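Local coordinates for protein orotidine 5'-phosphate decarboxylase (Methanocaldococcus jannaschii, PDB 4LUI) that probably catalyses the decarboxylation of orotidine 5'-monophosphate to uridine 5'-monophosphate, the last step of de novo UMP synthesis, as a homodimer, at residues Phe142-Ala147 and Pro169-Glu174. Numbering follows the deposited sequence.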
loop_
_atom_site.group_PDB
_atom_site.type_symbol
_atom_site.label_atom_id
_atom_site.label_comp_id
_atom_site.label_asym_id
_atom_site.label_seq_id
_atom_site.Cartn_x
_atom_site.Cartn_y
_atom_site.Cartn_z
ATOM N N PHE B 142 -9.303 -14.039 -4.210
ATOM C CA PHE B 142 -10.039 -13.414 -3.105
ATOM C C PHE B 142 -10.688 -12.086 -3.471
ATOM O O PHE B 142 -11.760 -11.768 -2.965
ATOM C CB PHE B 142 -9.102 -13.176 -1.916
ATOM C CG PHE B 142 -8.401 -14.411 -1.439
ATOM C CD1 PHE B 142 -9.114 -15.494 -0.957
ATOM C CD2 PHE B 142 -7.018 -14.483 -1.485
ATOM C CE1 PHE B 142 -8.459 -16.628 -0.521
ATOM C CE2 PHE B 142 -6.364 -15.610 -1.053
ATOM C CZ PHE B 142 -7.081 -16.681 -0.571
ATOM N N LEU B 143 -10.021 -11.286 -4.305
ATOM C CA LEU B 143 -10.560 -9.976 -4.676
ATOM C C LEU B 143 -11.753 -10.089 -5.614
ATOM O O LEU B 143 -12.805 -9.494 -5.373
ATOM C CB LEU B 143 -9.480 -9.112 -5.339
ATOM C CG LEU B 143 -8.613 -8.294 -4.389
ATOM C CD1 LEU B 143 -7.453 -7.692 -5.170
ATOM C CD2 LEU B 143 -9.455 -7.201 -3.727
ATOM N N GLN B 144 -11.591 -10.825 -6.708
ATOM C CA GLN B 144 -12.664 -10.876 -7.701
ATOM C C GLN B 144 -14.021 -11.387 -7.161
ATOM O O GLN B 144 -15.063 -10.817 -7.503
ATOM C CB GLN B 144 -12.227 -11.650 -8.954
ATOM C CG GLN B 144 -13.138 -11.421 -10.167
ATOM C CD GLN B 144 -13.015 -10.016 -10.730
ATOM O OE1 GLN B 144 -11.976 -9.364 -10.585
ATOM N NE2 GLN B 144 -14.070 -9.550 -11.394
ATOM N N PRO B 145 -14.027 -12.434 -6.305
ATOM C CA PRO B 145 -15.325 -12.882 -5.781
ATOM C C PRO B 145 -16.128 -11.792 -5.065
ATOM O O PRO B 145 -17.363 -11.917 -4.997
ATOM C CB PRO B 145 -14.937 -13.972 -4.775
ATOM C CG PRO B 145 -13.645 -14.526 -5.313
ATOM C CD PRO B 145 -12.929 -13.323 -5.859
ATOM N N ILE B 146 -15.455 -10.766 -4.543
ATOM C CA ILE B 146 -16.141 -9.687 -3.826
ATOM C C ILE B 146 -16.185 -8.371 -4.609
ATOM O O ILE B 146 -16.445 -7.311 -4.041
ATOM C CB ILE B 146 -15.515 -9.420 -2.434
ATOM C CG1 ILE B 146 -14.103 -8.838 -2.575
ATOM C CG2 ILE B 146 -15.505 -10.699 -1.605
ATOM C CD1 ILE B 146 -13.534 -8.235 -1.298
ATOM N N ALA B 147 -15.928 -8.434 -5.909
ATOM C CA ALA B 147 -15.856 -7.214 -6.715
ATOM C C ALA B 147 -17.168 -6.411 -6.672
ATOM O O ALA B 147 -17.141 -5.182 -6.639
ATOM C CB ALA B 147 -15.486 -7.546 -8.148
ATOM N N PRO B 169 -15.409 -4.898 -21.579
ATOM C CA PRO B 169 -16.336 -3.756 -21.636
ATOM C C PRO B 169 -17.660 -4.069 -20.959
ATOM O O PRO B 169 -18.214 -3.229 -20.247
ATOM C CB PRO B 169 -16.559 -3.563 -23.133
ATOM C CG PRO B 169 -15.270 -4.069 -23.760
ATOM C CD PRO B 169 -14.894 -5.259 -22.911
ATOM N N GLU B 170 -18.161 -5.278 -21.183
ATOM C CA GLU B 170 -19.433 -5.672 -20.590
ATOM C C GLU B 170 -19.340 -5.646 -19.067
ATOM O O GLU B 170 -20.299 -5.299 -18.383
ATOM C CB GLU B 170 -19.855 -7.055 -21.085
ATOM C CG GLU B 170 -20.071 -7.147 -22.601
ATOM C CD GLU B 170 -18.802 -7.477 -23.388
ATOM O OE1 GLU B 170 -17.696 -7.452 -22.808
ATOM O OE2 GLU B 170 -18.922 -7.774 -24.597
ATOM N N ARG B 171 -18.178 -6.017 -18.538
ATOM C CA ARG B 171 -17.958 -6.007 -17.094
ATOM C C ARG B 171 -17.824 -4.583 -16.561
ATOM O O ARG B 171 -18.320 -4.264 -15.477
ATOM C CB ARG B 171 -16.725 -6.840 -16.740
ATOM C CG ARG B 171 -16.329 -6.803 -15.275
ATOM C CD ARG B 171 -17.404 -7.416 -14.372
ATOM N NE ARG B 171 -17.081 -7.157 -12.970
ATOM C CZ ARG B 171 -17.941 -7.252 -11.962
ATOM N NH1 ARG B 171 -19.201 -7.622 -12.176
ATOM N NH2 ARG B 171 -17.535 -6.969 -10.733
ATOM N N LEU B 172 -17.149 -3.725 -17.325
ATOM C CA LEU B 172 -17.024 -2.316 -16.953
ATOM C C LEU B 172 -18.406 -1.661 -16.844
ATOM O O LEU B 172 -18.688 -0.916 -15.900
ATOM C CB LEU B 172 -16.145 -1.579 -17.976
ATOM C CG LEU B 172 -15.817 -0.110 -17.687
ATOM C CD1 LEU B 172 -15.132 0.040 -16.338
ATOM C CD2 LEU B 172 -14.923 0.448 -18.789
ATOM N N LYS B 173 -19.280 -1.968 -17.793
ATOM C CA LYS B 173 -20.645 -1.456 -17.749
ATOM C C LYS B 173 -21.367 -1.904 -16.474
ATOM O O LYS B 173 -22.073 -1.121 -15.841
ATOM C CB LYS B 173 -21.417 -1.890 -18.996
ATOM C CG LYS B 173 -22.823 -1.328 -19.081
ATOM C CD LYS B 173 -23.461 -1.659 -20.417
ATOM C CE LYS B 173 -24.847 -1.034 -20.552
ATOM N NZ LYS B 173 -25.856 -1.700 -19.678
ATOM N N GLU B 174 -21.175 -3.159 -16.083
ATOM C CA GLU B 174 -21.804 -3.672 -14.871
ATOM C C GLU B 174 -21.290 -2.940 -13.630
ATOM O O GLU B 174 -22.061 -2.602 -12.729
ATOM C CB GLU B 174 -21.559 -5.177 -14.736
ATOM C CG GLU B 174 -22.271 -5.996 -15.785
ATOM C CD GLU B 174 -21.886 -7.464 -15.747
ATOM O OE1 GLU B 174 -20.748 -7.773 -15.348
ATOM O OE2 GLU B 174 -22.729 -8.308 -16.114
#
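Arg171 reaches from helix 169-179 to the methyl group of Ala147, the first residue of helix 147-157, so that one long side chain joins two successive outer helices of the TIM barrel. The pair illustrates how a long charged side chain can bridge neighbouring helices when nearby acids hold its charged group. Its NH2 lies in van der Waals contact with Ala147 CB, at 3.3 Å. Gln144 NE2 stands 4.2 Å from Arg171 NE. Neither approach is a hydrogen bond, and both partners lie obliquely to the guanidinium. The backbones stay well apart, with the CA atoms of Ala147 and Arg171 separated by 10.7 Å. The amide of Gln144 comes from the opposite direction, its plane turned 70° from that of the guanidinium. With CG anti to the backbone N (chi1 175°) and a bend at chi2, the arginine chain spans most of the gap.

A shared acid, Glu133, links the two nitrogen-bearing groups: its OE2 accepts a hydrogen bond from Gln144 NE2 and its OE1 forms a salt bridge with Arg171 NH2. Asp148 also pairs with NH2, and the two carboxylates probably restrict the guanidinium's rotation. Within helix 169-179, Glu174 OE1 forms a 3.5 Å salt bridge with Arg171 NH1, in the guanidinium plane at its edge.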